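Local coordinates for mandelate racemase / muconate lactonizing enzyme, C-terminal domain protein (Labrenzia alexandrii, PDB 4E5T) that is of unconfirmed activity but belongs to the enolase superfamily and probably acts on a carboxylate substrate with the help of a bound magnesium ion, at residues E8-G13 against A382-Y387; M288-R292 against V323-N327; E352-I358 against H375-V381. All coordinates share one frame; numbering follows the deposited sequence.

Contact 2 (288-292 against 323-327) is buried near the centre of the chain, while the centres of contacts 1 and 3 lie about 20 Å and 19 Å from the centre of the chain, partly open to solvent. The two outer contacts touch each other and share helix 379-383: contact 1 sets its last residues and the chain after it on strand 4-13, contact 3 sets its first turn and the preceding loop on residues 352-358. Contact 2 reaches contact 3 through L325 and A324, which pack on H375 and I358. Chemistry follows depth: a salt bridge and one backbone bond in contact 1, two backbone bonds and a histidine bond in contact 3, van der Waals packing in contact 2.

Contact 1: residues E8-G13 against A382-Y387; sequences ETFVVG and ARANPY
The guanidinium of R383 has the ring carbon CE2 of F10 over one face, off-centre, and meets the carboxylate of E8 at its edge. R383 takes one carboxylate oxygen with NH1, 2.6 Å from E8 OE1, and the other with NE, 3.3 Å from E8 OE2. Both oxygens are met on their syn side, but the two flat groups are 37° apart, so the fork is twisted. The extended E8 chain, CG anti to the backbone N (chi1 -178°), carries its carboxylate past F10 to R383. E379 adds a second carboxylate on R383 NH1, so this guanidinium probably offsets two nearby negative charges. A382 CB approaches the F10 ring obliquely, 3.9 Å from F10 CD2, and lies 3.8 Å from V12 CG2. V12 sends its other branch, CG1, to N385 CB. At the strand end G13 N donates to N385 O (3.1 Å, N-H...O angle 135°), and V12 CA approaches the same oxygen in a CA-H...O contact. V11 CG1 rests on Y387 CB at 3.8 Å, while the tyrosine hydroxyl runs on to D391 O. Strand 4-13 is an outermost strand of the three-stranded antiparallel sheet of the N-terminal domain: strand 23-31 pairs with it, helix 48-63 packs on T9 and V11, and helix 379-383 with its following chain lies over F10 and V12, beside F349 of helix 349-352.

Contact 2: residues M288-R292 against V323-N327; sequences MNLGR and VALAN
L290 reaches helix 321-332 with both methyl branches: CD2 packs 3.7 Å from A326 CB, and CD1 comes close to the amide oxygen OD1 of N327. The L290 and N327 side chains run antiparallel alongside each other, L290 pointing at the helix and N327 at the loop. N327 has CG anti to its carbonyl carbon (chi1 -80°), which lays the amide beside L290; its ND2 is held by H316 O. V323 splits its branches between two neighbours. CG1 faces N289 OD1 at 3.6 Å, the two side chains crossing at about a right angle, while CG2 lies 3.7 Å from G291 CA. N289 is fixed from two sides: OD1 accepts from G291 N (2.8 Å), closing an Asx turn, and ND2 bonds H316 ND1. With its chi1 of -171° the carboxamide extends away from the backbone N, and the turn bond holds it against V323. The side chain of N289 is about 9 Å from the magnesium ion. The loop 288-292 follows strand 285-286, one of the parallel strands of the barrel, and V323 to N327 belong to a later helix, a strand-end loop packed on a barrel helix as in the TIM-barrel domain of enolase relatives.

Contact 3: residues E352-I358 against H375-V381; sequences ELLTTPI and HDLNEDV
H375 sets the edge of its imidazole against the carbonyl oxygens of T356 and P357. ND1 donates to T356 O at 2.8 Å in a nearly straight bond (170°); the oxygen lies in the ring plane, yet the nitrogen approaches it from well out of the carbonyl plane. CE1 sits 3.2 Å from P357 O. CG anti to the carbonyl carbon (chi1 -50°) swings the ring toward this loop, and L354 CD1 lies near H375 CB. The H375 side chain also packs on L325 of helix 321-332. With an alanine in place of H375, T356 O is likely to lose its donor and a gap to open between residues 356-358 and L325. Farther along, the backbones of L354 and L377 form a single bridge: N378 N donates to L353 O (2.7 Å) and T355 N to D376 O (3.0 Å). The T355 and D376 side chains run alongside each other, while the D376 carboxylate pairs with K108. N378 is the N-cap of helix 379-383: its OD1 accepts from V381 N at 3.2 Å, again from above the carbonyl plane. V381 then meets two residues with its methyls, CG1 lying 3.7 Å from L353 CD2 and both branches bordering E352 CG. L353 also packs on F24 and F26 of strand 23-31, and thus joins this loop to the N-terminal sheet. Every hydrogen bond across the contact ends on a backbone carbonyl, so the loop after helix 349-352 is held mainly through its peptide groups, with the H375 imidazole as the one side-chain donor and L353 and V381 methyls adding apolar contact.

Contact 1: residues E8-G13 against A382-Y387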
# COMPACT_ATOMS: atom_id res chain seq x y z
N GLU A 8 -7.63 10.22 49.84
CA GLU A 8 -6.87 9.28 50.64
C GLU A 8 -6.44 8.16 49.69
O GLU A 8 -7.16 7.83 48.75
CB GLU A 8 -7.67 8.74 51.84
CG GLU A 8 -6.85 7.79 52.73
CD GLU A 8 -7.55 7.32 54.00
OE1 GLU A 8 -8.80 7.24 54.02
OE2 GLU A 8 -6.83 7.03 55.00
N THR A 9 -5.24 7.62 49.89
CA THR A 9 -4.79 6.46 49.13
C THR A 9 -4.64 5.28 50.06
O THR A 9 -4.42 5.44 51.26
CB THR A 9 -3.44 6.69 48.38
OG1 THR A 9 -2.44 7.18 49.29
CG2 THR A 9 -3.61 7.67 47.23
N PHE A 10 -4.77 4.09 49.49
CA PHE A 10 -4.66 2.85 50.23
C PHE A 10 -3.79 1.91 49.41
O PHE A 10 -4.03 1.68 48.23
CB PHE A 10 -6.03 2.21 50.41
CG PHE A 10 -7.07 3.13 51.00
CD1 PHE A 10 -7.64 4.15 50.23
CD2 PHE A 10 -7.51 2.96 52.30
CE1 PHE A 10 -8.59 4.99 50.75
CE2 PHE A 10 -8.47 3.80 52.83
CZ PHE A 10 -9.01 4.81 52.06
N VAL A 11 -2.75 1.39 50.04
CA VAL A 11 -1.98 0.34 49.46
C VAL A 11 -2.31 -0.89 50.27
O VAL A 11 -2.05 -0.93 51.47
CB VAL A 11 -0.49 0.66 49.55
CG1 VAL A 11 0.35 -0.43 48.86
CG2 VAL A 11 -0.23 2.06 48.94
N VAL A 12 -2.93 -1.88 49.63
CA VAL A 12 -3.46 -3.04 50.33
C VAL A 12 -2.81 -4.32 49.85
O VAL A 12 -2.95 -4.69 48.68
CB VAL A 12 -4.99 -3.19 50.09
CG1 VAL A 12 -5.50 -4.46 50.73
CG2 VAL A 12 -5.76 -1.97 50.60
N GLY A 13 -2.09 -5.01 50.73
CA GLY A 13 -1.51 -6.31 50.40
C GLY A 13 -2.59 -7.37 50.23
O GLY A 13 -3.58 -7.37 50.94
N ALA A 382 -9.66 -2.21 54.19
CA ALA A 382 -8.51 -1.75 53.40
C ALA A 382 -7.36 -1.25 54.26
O ALA A 382 -6.22 -1.56 53.97
CB ALA A 382 -8.92 -0.70 52.39
N ARG A 383 -7.63 -0.48 55.32
CA ARG A 383 -6.54 0.02 56.17
C ARG A 383 -5.94 -1.08 57.03
O ARG A 383 -4.78 -0.99 57.45
CB ARG A 383 -7.00 1.15 57.09
CG ARG A 383 -7.63 2.31 56.40
CD ARG A 383 -7.78 3.50 57.34
NE ARG A 383 -8.36 4.62 56.61
CZ ARG A 383 -9.66 4.82 56.47
NH1 ARG A 383 -10.09 5.86 55.75
NH2 ARG A 383 -10.53 3.98 57.04
N ALA A 384 -6.73 -2.11 57.30
CA ALA A 384 -6.32 -3.14 58.24
C ALA A 384 -5.37 -4.11 57.57
O ALA A 384 -4.80 -4.97 58.23
CB ALA A 384 -7.54 -3.87 58.76
N ASN A 385 -5.19 -3.96 56.26
CA ASN A 385 -4.37 -4.86 55.46
C ASN A 385 -3.26 -4.16 54.67
O ASN A 385 -3.29 -4.17 53.44
CB ASN A 385 -5.24 -5.62 54.47
CG ASN A 385 -6.13 -6.63 55.14
OD1 ASN A 385 -5.81 -7.81 55.17
ND2 ASN A 385 -7.25 -6.17 55.68
N PRO A 386 -2.26 -3.60 55.38
CA PRO A 386 -1.15 -2.89 54.73
C PRO A 386 -0.33 -3.83 53.83
O PRO A 386 -0.38 -5.05 54.00
CB PRO A 386 -0.30 -2.45 55.92
CG PRO A 386 -0.48 -3.55 56.88
CD PRO A 386 -1.94 -3.89 56.79
N TYR A 387 0.41 -3.27 52.88
CA TYR A 387 1.30 -4.09 52.08
C TYR A 387 2.68 -4.12 52.73
O TYR A 387 3.26 -3.07 52.99
CB TYR A 387 1.38 -3.58 50.65
CG TYR A 387 2.38 -4.35 49.81
CD1 TYR A 387 2.28 -5.73 49.67
CD2 TYR A 387 3.42 -3.70 49.17
CE1 TYR A 387 3.18 -6.44 48.92
CE2 TYR A 387 4.33 -4.40 48.41
CZ TYR A 387 4.21 -5.77 48.29
OH TYR A 387 5.13 -6.47 47.53

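Contact 2: residues M288-R292 against V323-N327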
# COMPACT_ATOMS: atom_id res chain seq x y z
N MET A 288 -8.74 -3.78 27.60
CA MET A 288 -8.35 -2.68 28.47
C MET A 288 -8.42 -3.13 29.91
O MET A 288 -9.36 -3.83 30.31
CB MET A 288 -9.30 -1.49 28.32
CG MET A 288 -9.60 -1.08 26.92
SD MET A 288 -11.26 -1.54 26.46
CE MET A 288 -11.75 -2.53 27.86
N ASN A 289 -7.42 -2.74 30.69
CA ASN A 289 -7.56 -2.69 32.13
C ASN A 289 -7.99 -1.27 32.47
O ASN A 289 -7.33 -0.31 32.10
CB ASN A 289 -6.23 -3.01 32.81
CG ASN A 289 -6.37 -3.18 34.31
OD1 ASN A 289 -6.45 -2.21 35.07
ND2 ASN A 289 -6.39 -4.42 34.75
N LEU A 290 -9.11 -1.12 33.16
CA LEU A 290 -9.56 0.22 33.50
C LEU A 290 -8.71 0.94 34.55
O LEU A 290 -8.89 2.13 34.78
CB LEU A 290 -11.04 0.25 33.87
CG LEU A 290 -11.87 0.44 32.60
CD1 LEU A 290 -12.31 -0.88 32.06
CD2 LEU A 290 -13.03 1.37 32.84
N GLY A 291 -7.78 0.23 35.17
CA GLY A 291 -6.88 0.83 36.14
C GLY A 291 -5.70 1.50 35.46
O GLY A 291 -4.87 2.15 36.10
N ARG A 292 -5.67 1.37 34.13
CA ARG A 292 -4.51 1.73 33.35
C ARG A 292 -4.86 2.49 32.08
O ARG A 292 -4.22 3.48 31.76
CB ARG A 292 -3.76 0.47 32.98
CG ARG A 292 -2.82 0.62 31.82
CD ARG A 292 -1.88 -0.55 31.76
NE ARG A 292 -0.79 -0.39 32.72
CZ ARG A 292 0.01 -1.38 33.07
NH1 ARG A 292 -0.19 -2.58 32.54
NH2 ARG A 292 1.00 -1.17 33.94
N VAL A 323 -11.05 -2.09 40.15
CA VAL A 323 -10.90 -2.25 38.71
C VAL A 323 -12.00 -3.17 38.18
O VAL A 323 -12.57 -2.92 37.13
CB VAL A 323 -9.47 -2.69 38.30
CG1 VAL A 323 -9.42 -3.12 36.85
CG2 VAL A 323 -8.50 -1.56 38.51
N ALA A 324 -12.33 -4.22 38.94
CA ALA A 324 -13.44 -5.09 38.54
C ALA A 324 -14.74 -4.30 38.38
O ALA A 324 -15.50 -4.54 37.44
CB ALA A 324 -13.61 -6.21 39.52
N LEU A 325 -14.97 -3.36 39.29
CA LEU A 325 -16.17 -2.52 39.29
C LEU A 325 -16.27 -1.67 38.04
O LEU A 325 -17.32 -1.59 37.42
CB LEU A 325 -16.21 -1.61 40.51
CG LEU A 325 -16.53 -2.26 41.87
CD1 LEU A 325 -16.88 -1.21 42.92
CD2 LEU A 325 -17.65 -3.27 41.73
N ALA A 326 -15.16 -1.01 37.69
CA ALA A 326 -15.13 -0.19 36.48
C ALA A 326 -15.32 -1.04 35.22
O ALA A 326 -16.13 -0.68 34.36
CB ALA A 326 -13.84 0.61 36.41
N ASN A 327 -14.59 -2.15 35.14
CA ASN A 327 -14.79 -3.15 34.09
C ASN A 327 -16.26 -3.49 33.92
O ASN A 327 -16.79 -3.48 32.80
CB ASN A 327 -14.07 -4.44 34.45
CG ASN A 327 -12.60 -4.41 34.14
OD1 ASN A 327 -12.02 -3.35 33.93
ND2 ASN A 327 -11.97 -5.58 34.14

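Contact 3: residues E352-I358 against H375-V381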
# COMPACT_ATOMS: atom_id res chain seq x y z
N GLU A 352 -14.49 -9.17 50.88
CA GLU A 352 -14.26 -8.52 52.16
C GLU A 352 -13.94 -7.03 51.94
O GLU A 352 -14.41 -6.18 52.70
CB GLU A 352 -13.15 -9.26 52.94
CG GLU A 352 -12.90 -8.77 54.37
CD GLU A 352 -11.74 -9.52 55.03
OE1 GLU A 352 -11.33 -10.56 54.45
OE2 GLU A 352 -11.24 -9.08 56.10
N LEU A 353 -13.19 -6.74 50.88
CA LEU A 353 -12.86 -5.35 50.50
C LEU A 353 -14.08 -4.50 50.07
O LEU A 353 -14.04 -3.28 50.11
CB LEU A 353 -11.76 -5.30 49.42
CG LEU A 353 -10.31 -5.49 49.90
CD1 LEU A 353 -9.37 -5.67 48.73
CD2 LEU A 353 -9.84 -4.35 50.80
N LEU A 354 -15.15 -5.16 49.66
CA LEU A 354 -16.39 -4.47 49.36
C LEU A 354 -17.42 -4.45 50.52
O LEU A 354 -17.40 -5.26 51.44
CB LEU A 354 -16.98 -5.02 48.06
CG LEU A 354 -16.02 -4.85 46.88
CD1 LEU A 354 -16.68 -5.24 45.58
CD2 LEU A 354 -15.51 -3.41 46.83
N THR A 355 -18.31 -3.47 50.46
CA THR A 355 -19.33 -3.25 51.46
C THR A 355 -20.45 -4.24 51.18
O THR A 355 -21.18 -4.67 52.09
CB THR A 355 -19.83 -1.80 51.32
OG1 THR A 355 -19.32 -1.01 52.40
CG2 THR A 355 -21.34 -1.70 51.28
N THR A 356 -20.55 -4.61 49.91
CA THR A 356 -21.50 -5.59 49.42
C THR A 356 -20.77 -6.19 48.23
O THR A 356 -20.18 -5.46 47.43
CB THR A 356 -22.77 -4.92 48.91
OG1 THR A 356 -22.43 -3.91 47.94
CG2 THR A 356 -23.54 -4.27 50.03
N PRO A 357 -20.79 -7.53 48.11
CA PRO A 357 -19.87 -8.21 47.19
C PRO A 357 -20.31 -8.18 45.72
O PRO A 357 -21.48 -7.93 45.43
CB PRO A 357 -19.90 -9.65 47.70
CG PRO A 357 -21.30 -9.81 48.22
CD PRO A 357 -21.65 -8.47 48.84
N ILE A 358 -19.36 -8.41 44.81
CA ILE A 358 -19.69 -8.59 43.41
C ILE A 358 -20.54 -9.86 43.27
O ILE A 358 -20.20 -10.91 43.80
CB ILE A 358 -18.41 -8.69 42.52
CG1 ILE A 358 -17.55 -7.44 42.69
CG2 ILE A 358 -18.77 -8.86 41.07
CD1 ILE A 358 -16.17 -7.46 41.96
N HIS A 375 -20.70 -0.46 44.16
CA HIS A 375 -20.22 -1.00 45.43
C HIS A 375 -19.26 0.01 46.05
O HIS A 375 -18.71 0.86 45.36
CB HIS A 375 -19.52 -2.34 45.20
CG HIS A 375 -20.31 -3.30 44.37
ND1 HIS A 375 -20.80 -4.49 44.87
CD2 HIS A 375 -20.69 -3.26 43.07
CE1 HIS A 375 -21.44 -5.14 43.91
NE2 HIS A 375 -21.40 -4.41 42.81
N ASP A 376 -19.09 -0.09 47.36
CA ASP A 376 -18.25 0.85 48.10
C ASP A 376 -17.06 0.13 48.73
O ASP A 376 -17.14 -1.05 49.09
CB ASP A 376 -19.07 1.56 49.17
CG ASP A 376 -19.91 2.69 48.62
OD1 ASP A 376 -19.52 3.24 47.56
OD2 ASP A 376 -20.95 3.03 49.24
N LEU A 377 -15.94 0.84 48.86
CA LEU A 377 -14.77 0.25 49.46
C LEU A 377 -14.95 0.16 50.97
O LEU A 377 -15.31 1.14 51.63
CB LEU A 377 -13.50 1.03 49.12
CG LEU A 377 -12.18 0.49 49.70
CD1 LEU A 377 -11.74 -0.82 49.06
CD2 LEU A 377 -11.05 1.52 49.64
N ASN A 378 -14.73 -1.02 51.51
CA ASN A 378 -14.66 -1.16 52.94
C ASN A 378 -13.32 -0.59 53.38
O ASN A 378 -12.32 -1.29 53.44
CB ASN A 378 -14.77 -2.63 53.29
CG ASN A 378 -15.08 -2.85 54.74
OD1 ASN A 378 -14.63 -2.08 55.59
ND2 ASN A 378 -15.84 -3.90 55.04
N GLU A 379 -13.31 0.71 53.67
CA GLU A 379 -12.08 1.41 54.00
C GLU A 379 -11.35 0.76 55.16
O GLU A 379 -10.11 0.70 55.18
CB GLU A 379 -12.36 2.87 54.35
CG GLU A 379 -13.11 3.64 53.30
CD GLU A 379 -13.25 5.09 53.66
OE1 GLU A 379 -14.09 5.78 53.04
OE2 GLU A 379 -12.51 5.54 54.58
N ASP A 380 -12.12 0.29 56.14
CA ASP A 380 -11.55 -0.31 57.34
C ASP A 380 -10.83 -1.60 57.01
O ASP A 380 -9.70 -1.81 57.44
CB ASP A 380 -12.60 -0.52 58.42
CG ASP A 380 -13.14 0.78 58.97
OD1 ASP A 380 -12.47 1.83 58.81
OD2 ASP A 380 -14.23 0.76 59.56
N VAL A 381 -11.48 -2.46 56.24
CA VAL A 381 -10.82 -3.66 55.75
C VAL A 381 -9.57 -3.29 54.95
O VAL A 381 -8.54 -3.96 55.06
CB VAL A 381 -11.76 -4.54 54.91
CG1 VAL A 381 -10.98 -5.58 54.12
CG2 VAL A 381 -12.74 -5.22 55.83